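Local coordinates for protein Two-component sensor histidine kinase (Nostoc sp., PDB 6OZB) that probably senses light through a GAF domain that carries a covalently attached bilin, here phycoerythrobilin, and relays the signal as part of a cyanobacterial phytochrome histidine kinase, at residues C[104-115]-C[128-139]; C[143-154]-C[165-176]. The protein carries 1 engineered substitution. All coordinates share one frame; numbering follows the deposited sequence. Where two conformers were deposited one is given.

Contact 1: C[104-115]-C[128-139]; sequences IVDVATGMIGQS and EDICYRPVDSCH. With PEB (phycoerythrobilin), chain F.
At the edge of the GAF-domain sheet, strands 111-115 and 131-134 pair antiparallel, and Arg133 lies alongside Ile112 on the face turned to the bilin. Ile112 CG2 sits 3.5 Å from Arg133 NH1, over the centre of the guanidinium, giving this flat cation an apolar floor while its N-H edge stays available. That edge grips one propionate: Arg133 NH1 donates to phycoerythrobilin O2B at 2.9 Å, almost straight (172°), and NH2 to O1B at 2.7 Å. NH2 also gives a 3.1 Å bond to Gln114 OE1 from above the amide plane, and Ser103 holds the other end of that amide. With CG wedged between backbone N and carbonyl carbon (chi1 61°), the arginine runs extended to the carboxylate. This is the GAF chromophore pocket: Cys138 SG is bonded covalently to phycoerythrobilin CAA, and His139 lays one ring face against the CHB bridge while NE2 donates to O2C of the second propionate. On the reverse side of the strands, the Tyr132 ring covers Gly113, whose CA stands 3.6 Å from the ring centroid in a CH-pi contact; glycine, with no side chain, lets the ring lie this close. Tyr132 OH then meets Ile104 CD1 at 3.6 Å.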
loop_
_atom_site.group_PDB
_atom_site.type_symbol
_atom_site.label_atom_id
_atom_site.label_comp_id
_atom_site.label_asym_id
_atom_site.label_seq_id
_atom_site.Cartn_x
_atom_site.Cartn_y
_atom_site.Cartn_z
ATOM N N ILE C 104 -2.008 -8.661 8.220
ATOM C CA ILE C 104 -0.961 -8.057 9.031
ATOM C C ILE C 104 -1.365 -6.628 9.385
ATOM O O ILE C 104 -1.451 -5.806 8.496
ATOM C CB ILE C 104 0.378 -7.999 8.268
ATOM C CG1 ILE C 104 0.850 -9.393 7.837
ATOM C CG2 ILE C 104 1.430 -7.262 9.078
ATOM C CD1 ILE C 104 1.822 -9.368 6.650
ATOM N N VAL C 105 -1.579 -6.328 10.669
ATOM C CA VAL C 105 -1.890 -4.965 11.096
ATOM C C VAL C 105 -0.641 -4.338 11.665
ATOM O O VAL C 105 -0.004 -4.899 12.541
ATOM C CB VAL C 105 -3.039 -4.917 12.146
ATOM C CG1 VAL C 105 -3.339 -3.501 12.544
ATOM C CG2 VAL C 105 -4.287 -5.566 11.573
ATOM N N ASP C 106 -0.314 -3.151 11.155
ATOM C CA ASP C 106 0.821 -2.380 11.598
ATOM C C ASP C 106 0.279 -1.102 12.226
ATOM O O ASP C 106 -0.108 -0.147 11.538
ATOM C CB ASP C 106 1.746 -2.107 10.427
ATOM C CG ASP C 106 3.044 -1.462 10.856
ATOM O OD1 ASP C 106 3.995 -2.207 11.185
ATOM O OD2 ASP C 106 3.115 -0.212 10.830
ATOM N N VAL C 107 0.210 -1.103 13.545
ATOM C CA VAL C 107 -0.419 0.007 14.249
ATOM C C VAL C 107 0.287 1.330 13.997
ATOM O O VAL C 107 -0.376 2.367 13.802
ATOM C CB VAL C 107 -0.483 -0.304 15.761
ATOM C CG1 VAL C 107 -0.947 0.883 16.544
ATOM C CG2 VAL C 107 -1.435 -1.489 16.009
ATOM N N ALA C 108 1.615 1.325 13.974
ATOM C CA ALA C 108 2.367 2.571 13.781
ATOM C C ALA C 108 2.010 3.308 12.502
ATOM O O ALA C 108 1.954 4.516 12.514
ATOM C CB ALA C 108 3.862 2.302 13.780
ATOM N N THR C 109 1.792 2.595 11.407
ATOM C CA THR C 109 1.448 3.227 10.122
ATOM C C THR C 109 -0.060 3.313 9.885
ATOM O O THR C 109 -0.512 3.976 8.938
ATOM C CB THR C 109 2.057 2.477 8.926
ATOM O OG1 THR C 109 1.569 1.123 8.888
ATOM C CG2 THR C 109 3.557 2.520 8.983
ATOM N N GLY C 110 -0.831 2.616 10.713
ATOM C CA GLY C 110 -2.281 2.567 10.552
ATOM C C GLY C 110 -2.728 1.761 9.354
ATOM O O GLY C 110 -3.816 2.000 8.813
ATOM N N MET C 111 -1.898 0.804 8.944
ATOM C CA MET C 111 -2.154 0.025 7.738
ATOM C C MET C 111 -2.374 -1.458 8.052
ATOM O O MET C 111 -1.837 -1.994 9.019
ATOM C CB MET C 111 -1.007 0.161 6.746
ATOM C CG MET C 111 -0.613 1.594 6.423
ATOM S SD MET C 111 -1.852 2.508 5.457
ATOM C CE MET C 111 -1.651 1.792 3.813
ATOM N N ILE C 112 -3.156 -2.111 7.200
ATOM C CA ILE C 112 -3.352 -3.566 7.294
ATOM C C ILE C 112 -2.980 -4.141 5.939
ATOM O O ILE C 112 -3.349 -3.588 4.904
ATOM C CB ILE C 112 -4.802 -3.942 7.664
ATOM C CG1 ILE C 112 -4.963 -5.471 7.672
ATOM C CG2 ILE C 112 -5.798 -3.331 6.682
ATOM C CD1 ILE C 112 -6.347 -5.951 8.228
ATOM N N GLY C 113 -2.208 -5.219 5.950
ATOM C CA GLY C 113 -1.773 -5.867 4.741
ATOM C C GLY C 113 -2.484 -7.187 4.618
ATOM O O GLY C 113 -2.496 -7.969 5.570
ATOM N N GLN C 114 -3.027 -7.463 3.441
ATOM C CA GLN C 114 -3.834 -8.654 3.273
ATOM C C GLN C 114 -3.396 -9.420 2.063
ATOM O O GLN C 114 -3.067 -8.856 1.004
ATOM C CB GLN C 114 -5.310 -8.274 3.209
ATOM C CG GLN C 114 -5.800 -7.823 4.599
ATOM C CD GLN C 114 -7.288 -7.602 4.690
ATOM O OE1 GLN C 114 -7.905 -6.969 3.826
ATOM N NE2 GLN C 114 -7.892 -8.153 5.746
ATOM N N SER C 115 -3.357 -10.730 2.246
ATOM C CA SER C 115 -2.877 -11.636 1.216
ATOM C C SER C 115 -3.843 -12.797 1.144
ATOM O O SER C 115 -3.965 -13.538 2.109
ATOM C CB SER C 115 -1.461 -12.124 1.533
ATOM O OG SER C 115 -1.048 -13.104 0.623
ATOM N N GLU C 128 -1.696 -14.153 -4.146
ATOM C CA GLU C 128 -1.260 -12.770 -4.349
ATOM C C GLU C 128 0.004 -12.380 -3.564
ATOM O O GLU C 128 0.628 -13.206 -2.896
ATOM C CB GLU C 128 -2.388 -11.821 -3.932
ATOM C CG GLU C 128 -3.699 -11.988 -4.695
ATOM C CD GLU C 128 -3.556 -11.802 -6.186
ATOM O OE1 GLU C 128 -2.855 -10.857 -6.604
ATOM O OE2 GLU C 128 -4.156 -12.598 -6.940
ATOM N N ASP C 129 0.339 -11.093 -3.641
ATOM C CA ASP C 129 1.380 -10.480 -2.821
ATOM C C ASP C 129 0.633 -9.716 -1.745
ATOM O O ASP C 129 -0.583 -9.551 -1.847
ATOM C CB ASP C 129 2.266 -9.517 -3.612
ATOM C CG ASP C 129 2.990 -10.183 -4.749
ATOM O OD1 ASP C 129 3.217 -11.407 -4.677
ATOM O OD2 ASP C 129 3.330 -9.475 -5.721
ATOM N N ILE C 130 1.342 -9.220 -0.738
ATOM C CA ILE C 130 0.672 -8.540 0.361
ATOM C C ILE C 130 0.445 -7.097 -0.038
ATOM O O ILE C 130 1.381 -6.399 -0.418
ATOM C CB ILE C 130 1.484 -8.588 1.655
ATOM C CG1 ILE C 130 1.788 -10.034 2.034
ATOM C CG2 ILE C 130 0.712 -7.908 2.779
ATOM C CD1 ILE C 130 2.877 -10.171 3.068
ATOM N N CYS C 131 -0.819 -6.675 0.043
ATOM C CA CYS C 131 -1.264 -5.331 -0.344
ATOM C C CYS C 131 -1.737 -4.555 0.898
ATOM O O CYS C 131 -2.600 -5.045 1.645
ATOM C CB CYS C 131 -2.381 -5.432 -1.387
ATOM S SG CYS C 131 -3.045 -3.853 -1.990
ATOM N N TYR C 132 -1.175 -3.368 1.135
ATOM C CA TYR C 132 -1.506 -2.609 2.338
ATOM C C TYR C 132 -2.513 -1.470 2.069
ATOM O O TYR C 132 -2.430 -0.760 1.082
ATOM C CB TYR C 132 -0.233 -2.019 2.989
ATOM C CG TYR C 132 0.606 -3.068 3.708
ATOM C CD1 TYR C 132 1.527 -3.848 3.010
ATOM C CD2 TYR C 132 0.456 -3.296 5.047
ATOM C CE1 TYR C 132 2.258 -4.820 3.649
ATOM C CE2 TYR C 132 1.187 -4.273 5.695
ATOM C CZ TYR C 132 2.087 -5.029 4.985
ATOM O OH TYR C 132 2.819 -6.007 5.641
ATOM N N ARG C 133 -3.436 -1.303 3.016
ATOM C CA ARG C 133 -4.472 -0.275 2.950
ATOM C C ARG C 133 -4.712 0.256 4.357
ATOM O O ARG C 133 -4.299 -0.370 5.317
ATOM C CB ARG C 133 -5.771 -0.849 2.378
ATOM C CG ARG C 133 -6.359 -1.981 3.226
ATOM C CD ARG C 133 -7.771 -2.373 2.776
ATOM N NE ARG C 133 -8.256 -3.548 3.522
ATOM C CZ ARG C 133 -8.789 -3.522 4.750
ATOM N NH1 ARG C 133 -8.915 -2.380 5.410
ATOM N NH2 ARG C 133 -9.203 -4.653 5.329
ATOM N N PRO C 134 -5.409 1.390 4.486
ATOM C CA PRO C 134 -5.699 1.873 5.845
ATOM C C PRO C 134 -6.610 0.898 6.587
ATOM O O PRO C 134 -7.560 0.372 6.009
ATOM C CB PRO C 134 -6.403 3.222 5.599
ATOM C CG PRO C 134 -5.942 3.635 4.231
ATOM C CD PRO C 134 -5.862 2.338 3.462
ATOM N N VAL C 135 -6.290 0.640 7.846
ATOM C CA VAL C 135 -7.094 -0.259 8.670
ATOM C C VAL C 135 -8.136 0.572 9.422
ATOM O O VAL C 135 -7.888 1.721 9.732
ATOM C CB VAL C 135 -6.224 -1.065 9.628
ATOM C CG1 VAL C 135 -5.633 -0.182 10.733
ATOM C CG2 VAL C 135 -7.005 -2.241 10.255
ATOM N N ASP C 136 -9.318 0.001 9.653
ATOM C CA ASP C 136 -10.391 0.687 10.377
ATOM C C ASP C 136 -9.925 1.128 11.758
ATOM O O ASP C 136 -9.265 0.354 12.471
ATOM C CB ASP C 136 -11.605 -0.228 10.524
ATOM C CG ASP C 136 -12.867 0.535 10.876
ATOM O OD1 ASP C 136 -12.973 0.993 12.032
ATOM O OD2 ASP C 136 -13.772 0.645 10.015
ATOM N N SER C 137 -10.258 2.360 12.134
ATOM C CA SER C 137 -9.817 2.907 13.414
ATOM C C SER C 137 -10.333 2.091 14.599
ATOM O O SER C 137 -9.685 2.026 15.640
ATOM C CB SER C 137 -10.267 4.362 13.563
ATOM O OG SER C 137 -11.676 4.473 13.486
ATOM N N CYS C 138 -11.491 1.462 14.457
ATOM C CA CYS C 138 -12.028 0.680 15.577
ATOM C C CYS C 138 -11.082 -0.461 15.907
ATOM O O CYS C 138 -10.836 -0.747 17.069
ATOM C CB CYS C 138 -13.419 0.132 15.271
ATOM S SG CYS C 138 -14.186 -0.696 16.685
ATOM N N HIS C 139 -10.542 -1.103 14.876
ATOM C CA HIS C 139 -9.647 -2.230 15.053
ATOM C C HIS C 139 -8.282 -1.759 15.589
ATOM O O HIS C 139 -7.691 -2.422 16.441
ATOM C CB HIS C 139 -9.512 -3.005 13.729
ATOM C CG HIS C 139 -8.831 -4.330 13.856
ATOM N ND1 HIS C 139 -9.061 -5.199 14.906
ATOM C CD2 HIS C 139 -7.934 -4.938 13.052
ATOM C CE1 HIS C 139 -8.313 -6.280 14.744
ATOM N NE2 HIS C 139 -7.625 -6.149 13.625
HETATM C CHC PEB F . -10.682 -9.620 16.290
HETATM N NC PEB F . -11.076 -7.994 14.394
HETATM C C1C PEB F . -10.835 -7.873 13.060
HETATM C C2C PEB F . -10.145 -8.970 12.612
HETATM C C3C PEB F . -9.952 -9.812 13.686
HETATM C C4C PEB F . -10.547 -9.185 14.803
HETATM C CMC PEB F . -9.240 -11.144 13.534
HETATM C CAC PEB F . -9.701 -9.146 11.120
HETATM C CBC PEB F . -8.506 -8.264 10.802
HETATM C CGC PEB F . -7.263 -8.928 11.337
HETATM O O1C PEB F . -6.979 -10.090 10.931
HETATM O O2C PEB F . -6.511 -8.333 12.166
HETATM N ND PEB F . -8.364 -10.259 16.644
HETATM C C1D PEB F . -9.811 -10.726 16.633
HETATM C C2D PEB F . -10.041 -11.109 18.018
HETATM C C3D PEB F . -8.927 -10.890 18.799
HETATM C C4D PEB F . -7.845 -10.391 18.034
HETATM C CMD PEB F . -11.424 -11.586 18.541
HETATM C CAD PEB F . -8.910 -11.067 20.328
HETATM C CBD PEB F . -7.825 -11.667 20.909
HETATM O OD PEB F . -6.711 -10.120 18.400
HETATM N NA PEB F . -14.003 -4.393 16.366
HETATM C C1A PEB F . -14.464 -4.254 17.704
HETATM C C2A PEB F . -15.651 -3.328 17.729
HETATM C C3A PEB F . -15.925 -2.908 16.293
HETATM C C4A PEB F . -14.835 -3.621 15.468
HETATM C CMA PEB F . -16.895 -3.973 18.417
HETATM C CBA PEB F . -16.889 -0.571 16.765
HETATM O OA PEB F . -13.967 -4.828 18.658
HETATM C CHA PEB F . -14.684 -3.417 14.128
HETATM C CAA PEB F . -15.885 -1.414 15.956
HETATM N NB PEB F . -12.882 -5.370 13.610
HETATM C C1B PEB F . -13.662 -4.170 13.280
HETATM C C2B PEB F . -13.376 -3.728 11.937
HETATM C C3B PEB F . -12.404 -4.632 11.401
HETATM C C4B PEB F . -12.073 -5.687 12.422
HETATM C CHB PEB F . -11.181 -6.694 12.148
HETATM C CMB PEB F . -13.998 -2.545 11.265
HETATM C CAB PEB F . -11.789 -4.562 10.018
HETATM C CBB PEB F . -10.447 -3.870 10.114
HETATM C CGB PEB F . -9.986 -3.694 8.666
HETATM O O1B PEB F . -9.734 -4.736 7.991
HETATM O O2B PEB F . -9.897 -2.546 8.167
HETATM O O HOH W 1 -5.666 3.526 9.807
HETATM O O HOH W 2 -7.648 -5.647 1.421
#

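Contact 2: C[143-154]-C[165-176]; sequences LTAMGVKSSVVA and LLVSHHSENRTV. With PEB (phycoerythrobilin), chain F.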
loop_
_atom_site.group_PDB
_atom_site.type_symbol
_atom_site.label_atom_id
_atom_site.label_comp_id
_atom_site.label_asym_id
_atom_site.label_seq_id
_atom_site.Cartn_x
_atom_site.Cartn_y
_atom_site.Cartn_z
ATOM N N LEU C 143 -6.707 -3.050 19.241
ATOM C CA LEU C 143 -5.361 -3.600 19.442
ATOM C C LEU C 143 -4.576 -2.716 20.432
ATOM O O LEU C 143 -3.920 -3.218 21.346
ATOM C CB LEU C 143 -4.621 -3.723 18.103
ATOM C CG LEU C 143 -5.181 -4.725 17.092
ATOM C CD1 LEU C 143 -4.450 -4.631 15.729
ATOM C CD2 LEU C 143 -5.103 -6.123 17.588
ATOM N N THR C 144 -4.645 -1.403 20.248
ATOM C CA THR C 144 -3.934 -0.493 21.127
ATOM C C THR C 144 -4.395 -0.668 22.602
ATOM O O THR C 144 -3.592 -0.556 23.513
ATOM C CB THR C 144 -4.094 0.967 20.663
ATOM O OG1 THR C 144 -3.539 1.105 19.354
ATOM C CG2 THR C 144 -3.355 1.901 21.595
ATOM N N ALA C 145 -5.672 -0.961 22.830
ATOM C CA ALA C 145 -6.179 -1.137 24.176
ATOM C C ALA C 145 -5.526 -2.339 24.865
ATOM O O ALA C 145 -5.479 -2.388 26.092
ATOM C CB ALA C 145 -7.685 -1.308 24.143
ATOM N N MET C 146 -5.057 -3.302 24.065
ATOM C CA MET C 146 -4.367 -4.516 24.552
ATOM C C MET C 146 -2.843 -4.345 24.645
ATOM O O MET C 146 -2.133 -5.248 25.086
ATOM C CB MET C 146 -4.664 -5.698 23.649
ATOM C CG MET C 146 -6.022 -6.300 23.860
ATOM S SD MET C 146 -6.338 -7.770 22.903
ATOM C CE MET C 146 -6.111 -7.199 21.242
ATOM N N GLY C 147 -2.345 -3.214 24.177
ATOM C CA GLY C 147 -0.912 -2.968 24.149
ATOM C C GLY C 147 -0.233 -3.657 22.964
ATOM O O GLY C 147 0.977 -3.872 22.971
ATOM N N VAL C 148 -1.017 -4.004 21.950
ATOM C CA VAL C 148 -0.500 -4.711 20.766
ATOM C C VAL C 148 -0.152 -3.689 19.667
ATOM O O VAL C 148 -0.987 -2.873 19.311
ATOM C CB VAL C 148 -1.516 -5.689 20.244
ATOM C CG1 VAL C 148 -1.068 -6.300 18.938
ATOM C CG2 VAL C 148 -1.769 -6.775 21.282
ATOM N N LYS C 149 1.069 -3.756 19.139
ATOM C CA LYS C 149 1.506 -2.915 18.022
ATOM C C LYS C 149 1.563 -3.659 16.694
ATOM O O LYS C 149 1.565 -3.035 15.618
ATOM C CB LYS C 149 2.888 -2.316 18.344
ATOM C CG LYS C 149 2.785 -1.213 19.408
ATOM C CD LYS C 149 4.093 -0.524 19.692
ATOM C CE LYS C 149 3.920 0.504 20.799
ATOM N NZ LYS C 149 5.226 1.127 21.130
ATOM N N SER C 150 1.577 -4.993 16.760
ATOM C CA SER C 150 1.618 -5.844 15.583
ATOM C C SER C 150 0.703 -7.022 15.767
ATOM O O SER C 150 0.855 -7.756 16.755
ATOM C CB SER C 150 3.046 -6.373 15.354
ATOM O OG SER C 150 3.089 -7.428 14.403
ATOM N N SER C 151 -0.176 -7.253 14.795
ATOM C CA SER C 151 -1.058 -8.416 14.817
ATOM C C SER C 151 -0.951 -9.149 13.487
ATOM O O SER C 151 -0.907 -8.513 12.433
ATOM C CB SER C 151 -2.490 -7.986 15.068
ATOM O OG SER C 151 -3.373 -9.079 14.987
ATOM N N VAL C 152 -0.901 -10.479 13.530
ATOM C CA VAL C 152 -0.910 -11.290 12.309
ATOM C C VAL C 152 -1.908 -12.408 12.516
ATOM O O VAL C 152 -1.840 -13.112 13.536
ATOM C CB VAL C 152 0.468 -11.891 11.973
ATOM C CG1 VAL C 152 0.413 -12.660 10.640
ATOM C CG2 VAL C 152 1.527 -10.823 11.877
ATOM N N VAL C 153 -2.840 -12.550 11.573
ATOM C CA VAL C 153 -3.916 -13.545 11.681
ATOM C C VAL C 153 -4.011 -14.393 10.423
ATOM O O VAL C 153 -4.000 -13.877 9.323
ATOM C CB VAL C 153 -5.254 -12.853 11.925
ATOM C CG1 VAL C 153 -6.409 -13.833 11.909
ATOM C CG2 VAL C 153 -5.210 -12.118 13.274
ATOM N N ALA C 154 -4.093 -15.709 10.606
ATOM C CA ALA C 154 -4.397 -16.624 9.513
ATOM C C ALA C 154 -5.554 -17.536 9.921
ATOM O O ALA C 154 -5.541 -18.085 11.034
ATOM C CB ALA C 154 -3.186 -17.456 9.158
ATOM N N LEU C 165 -8.907 -19.189 14.166
ATOM C CA LEU C 165 -7.820 -18.301 13.731
ATOM C C LEU C 165 -6.551 -18.650 14.466
ATOM O O LEU C 165 -6.600 -18.946 15.672
ATOM C CB LEU C 165 -8.149 -16.823 14.027
ATOM C CG LEU C 165 -9.492 -16.255 13.553
ATOM C CD1 LEU C 165 -9.751 -14.840 14.062
ATOM C CD2 LEU C 165 -9.544 -16.277 12.028
ATOM N N LEU C 166 -5.422 -18.556 13.763
ATOM C CA LEU C 166 -4.111 -18.487 14.400
ATOM C C LEU C 166 -3.745 -17.008 14.507
ATOM O O LEU C 166 -3.710 -16.294 13.489
ATOM C CB LEU C 166 -3.065 -19.241 13.604
ATOM C CG LEU C 166 -1.625 -19.187 14.085
ATOM C CD1 LEU C 166 -1.529 -19.870 15.442
ATOM C CD2 LEU C 166 -0.719 -19.853 13.068
ATOM N N VAL C 167 -3.547 -16.545 15.736
ATOM C CA VAL C 167 -3.342 -15.122 16.023
ATOM C C VAL C 167 -1.985 -14.874 16.684
ATOM O O VAL C 167 -1.664 -15.492 17.692
ATOM C CB VAL C 167 -4.417 -14.563 16.942
ATOM C CG1 VAL C 167 -4.273 -13.048 17.108
ATOM C CG2 VAL C 167 -5.785 -14.843 16.402
ATOM N N SER C 168 -1.207 -13.953 16.128
ATOM C CA SER C 168 0.106 -13.614 16.657
ATOM C C SER C 168 0.144 -12.127 16.999
ATOM O O SER C 168 -0.003 -11.301 16.108
ATOM C CB SER C 168 1.171 -13.957 15.619
ATOM O OG SER C 168 2.488 -13.602 16.043
ATOM N N HIS C 169 0.302 -11.811 18.284
ATOM C CA HIS C 169 0.358 -10.433 18.789
ATOM C C HIS C 169 1.758 -10.092 19.284
ATOM O O HIS C 169 2.428 -10.932 19.894
ATOM C CB HIS C 169 -0.566 -10.214 19.973
ATOM C CG HIS C 169 -2.026 -10.169 19.637
ATOM N ND1 HIS C 169 -3.007 -10.190 20.611
ATOM C CD2 HIS C 169 -2.671 -10.077 18.453
ATOM C CE1 HIS C 169 -4.196 -10.107 20.037
ATOM N NE2 HIS C 169 -4.018 -10.031 18.731
ATOM N N HIS C 170 2.179 -8.847 19.061
ATOM C CA HIS C 170 3.455 -8.366 19.577
ATOM C C HIS C 170 3.334 -6.957 20.091
ATOM O O HIS C 170 2.620 -6.131 19.505
ATOM C CB HIS C 170 4.516 -8.450 18.501
ATOM C CG HIS C 170 5.900 -8.495 19.032
ATOM N ND1 HIS C 170 6.339 -9.494 19.874
ATOM C CD2 HIS C 170 6.947 -7.661 18.852
ATOM C CE1 HIS C 170 7.608 -9.279 20.177
ATOM N NE2 HIS C 170 8.004 -8.184 19.561
ATOM N N SER C 171 4.020 -6.691 21.206
ATOM C CA SER C 171 3.953 -5.394 21.901
ATOM C C SER C 171 4.824 -4.312 21.258
ATOM O O SER C 171 4.785 -3.137 21.659
ATOM C CB SER C 171 4.387 -5.553 23.363
ATOM O OG SER C 171 5.781 -5.805 23.459
ATOM N N GLU C 172 5.597 -4.707 20.255
ATOM C CA GLU C 172 6.491 -3.796 19.579
ATOM C C GLU C 172 6.306 -3.839 18.084
ATOM O O GLU C 172 5.863 -4.845 17.520
ATOM C CB GLU C 172 7.929 -4.145 19.941
ATOM C CG GLU C 172 8.185 -3.930 21.434
ATOM C CD GLU C 172 9.609 -4.196 21.862
ATOM O OE1 GLU C 172 10.445 -4.563 21.008
ATOM O OE2 GLU C 172 9.886 -4.044 23.071
ATOM N N ASN C 173 6.669 -2.732 17.456
ATOM C CA ASN C 173 6.583 -2.614 16.003
ATOM C C ASN C 173 7.400 -3.702 15.324
ATOM O O ASN C 173 8.508 -4.040 15.745
ATOM C CB ASN C 173 7.077 -1.234 15.527
ATOM C CG ASN C 173 6.364 -0.076 16.214
ATOM O OD1 ASN C 173 7.003 0.821 16.775
ATOM N ND2 ASN C 173 5.042 -0.082 16.161
ATOM N N ARG C 174 6.857 -4.289 14.270
ATOM C CA ARG C 174 7.712 -5.150 13.473
ATOM C C ARG C 174 7.215 -5.241 12.056
ATOM O O ARG C 174 6.099 -4.830 11.763
ATOM C CB ARG C 174 7.832 -6.530 14.092
ATOM C CG ARG C 174 6.552 -7.230 14.312
ATOM C CD ARG C 174 6.843 -8.556 15.012
ATOM N NE ARG C 174 5.829 -9.550 14.758
ATOM C CZ ARG C 174 5.958 -10.552 13.893
ATOM N NH1 ARG C 174 7.070 -10.699 13.179
ATOM N NH2 ARG C 174 4.959 -11.409 13.749
ATOM N N THR C 175 8.102 -5.693 11.179
ATOM C CA THR C 175 7.757 -5.957 9.782
ATOM C C THR C 175 7.464 -7.430 9.633
ATOM O O THR C 175 8.046 -8.251 10.330
ATOM C CB THR C 175 8.877 -5.572 8.822
ATOM O OG1 THR C 175 10.037 -6.324 9.156
ATOM C CG2 THR C 175 9.176 -4.083 8.904
ATOM N N VAL C 176 6.578 -7.773 8.708
ATOM C CA VAL C 176 6.232 -9.156 8.489
ATOM C C VAL C 176 6.444 -9.488 7.034
ATOM O O VAL C 176 5.931 -8.810 6.146
ATOM C CB VAL C 176 4.758 -9.448 8.919
ATOM C CG1 VAL C 176 4.388 -10.902 8.638
ATOM C CG2 VAL C 176 4.547 -9.104 10.363
HETATM C CHC PEB F . -10.682 -9.620 16.290
HETATM N NC PEB F . -11.076 -7.994 14.394
HETATM C C1C PEB F . -10.835 -7.873 13.060
HETATM C C2C PEB F . -10.145 -8.970 12.612
HETATM C C3C PEB F . -9.952 -9.812 13.686
HETATM C C4C PEB F . -10.547 -9.185 14.803
HETATM C CMC PEB F . -9.240 -11.144 13.534
HETATM C CAC PEB F . -9.701 -9.146 11.120
HETATM C CBC PEB F . -8.506 -8.264 10.802
HETATM C CGC PEB F . -7.263 -8.928 11.337
HETATM O O1C PEB F . -6.979 -10.090 10.931
HETATM O O2C PEB F . -6.511 -8.333 12.166
HETATM N ND PEB F . -8.364 -10.259 16.644
HETATM C C1D PEB F . -9.811 -10.726 16.633
HETATM C C2D PEB F . -10.041 -11.109 18.018
HETATM C C3D PEB F . -8.927 -10.890 18.799
HETATM C C4D PEB F . -7.845 -10.391 18.034
HETATM C CMD PEB F . -11.424 -11.586 18.541
HETATM C CAD PEB F . -8.910 -11.067 20.328
HETATM C CBD PEB F . -7.825 -11.667 20.909
HETATM O OD PEB F . -6.711 -10.120 18.400
HETATM N NA PEB F . -14.003 -4.393 16.366
HETATM C C1A PEB F . -14.464 -4.254 17.704
HETATM C C2A PEB F . -15.651 -3.328 17.729
HETATM C C3A PEB F . -15.925 -2.908 16.293
HETATM C C4A PEB F . -14.835 -3.621 15.468
HETATM C CMA PEB F . -16.895 -3.973 18.417
HETATM C CBA PEB F . -16.889 -0.571 16.765
HETATM O OA PEB F . -13.967 -4.828 18.658
HETATM C CHA PEB F . -14.684 -3.417 14.128
HETATM C CAA PEB F . -15.885 -1.414 15.956
HETATM N NB PEB F . -12.882 -5.370 13.610
HETATM C C1B PEB F . -13.662 -4.170 13.280
HETATM C C2B PEB F . -13.376 -3.728 11.937
HETATM C C3B PEB F . -12.404 -4.632 11.401
HETATM C C4B PEB F . -12.073 -5.687 12.422
HETATM C CHB PEB F . -11.181 -6.694 12.148
HETATM C CMB PEB F . -13.998 -2.545 11.265
HETATM C CAB PEB F . -11.789 -4.562 10.018
HETATM C CBB PEB F . -10.447 -3.870 10.114
HETATM C CGB PEB F . -9.986 -3.694 8.666
HETATM O O1B PEB F . -9.734 -4.736 7.991
HETATM O O2B PEB F . -9.897 -2.546 8.167
HETATM O O HOH W 3 2.999 -2.042 23.367
HETATM O O HOH W 4 2.676 -10.098 15.374
#
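Val152, His169 and Ser150 bury the most surface here, and they sit on two faces of an antiparallel strand pair. Val152 faces Ser168 in a hydrogen-bonded pair, with Val152 N to Ser168 O at 2.9 Å and a return bond from Ser168 N. Its CG2 branch, anti to the carbonyl carbon, reaches off the sheet face to Val176 CG2, in the chain that folds back after strand 165-170, at 3.8 Å; the two valines pass alongside one another, their side chains pointing opposite ways. Leu181 and Met184 of helix 178-201 also touch Val152, so a compact beta-branched side chain suits this layer between sheet and helix. Ser150, on the same face, brings OG to 3.5 Å from Arg174 CG. A water bonded to Ser150 OG also donates to Ser168 O and accepts from Arg174 NH2, which forms a salt bridge with Glu180; the small hydroxyl leaves room for the arginine chain. The strands are the central hairpin 150-158/161-170 of the GAF sheet, and a classic beta bulge marks one end, where Lys149 N and Ser150 N both bond to His170 O. On the opposite face the His169 ring reaches the bilin. Val148 CG2 approaches this ring obliquely, 3.7 Å from ND1, and Met146 CE comes equally near CE1, while Ser151 OG lies at the ring edge, 3.7 Å from CD2. Arg51 is hydrogen-bonded to ND1, and together with this packing it probably limits the ring's rotation, keeping His169 NE2 turned to carbonyl OD of phycoerythrobilin, 2.7 Å away, though the bond is weak because it is bent to 126°. Further along this face Val153 and Val167 lie side by side, and Val153 CB reaches bilin O1C at 3.4 Å.

In the fold
Contact 1 pairs the outermost strands at one end of the sheet and is partly buried, with other subunits packing against Met111, Tyr132 and Pro134; contact 2 is a buried pairing nearer the centre of the chain. They share helix 137-145 and meet where strand 102-106 adjoins strand 150-158, Val105 N probably bonding to Ser151 O. Both reach the same phycoerythrobilin, but with different chemistry. Residues 104-115 and 128-139 supply the covalent thioether and the hydrogen bonds that hold the propionates, whereas 143-154 and 165-176 offer valine and leucine lining the pocket by ring C and its propionate, with one histidine at the ring D carbonyl, and pack their other face on helix 178-201.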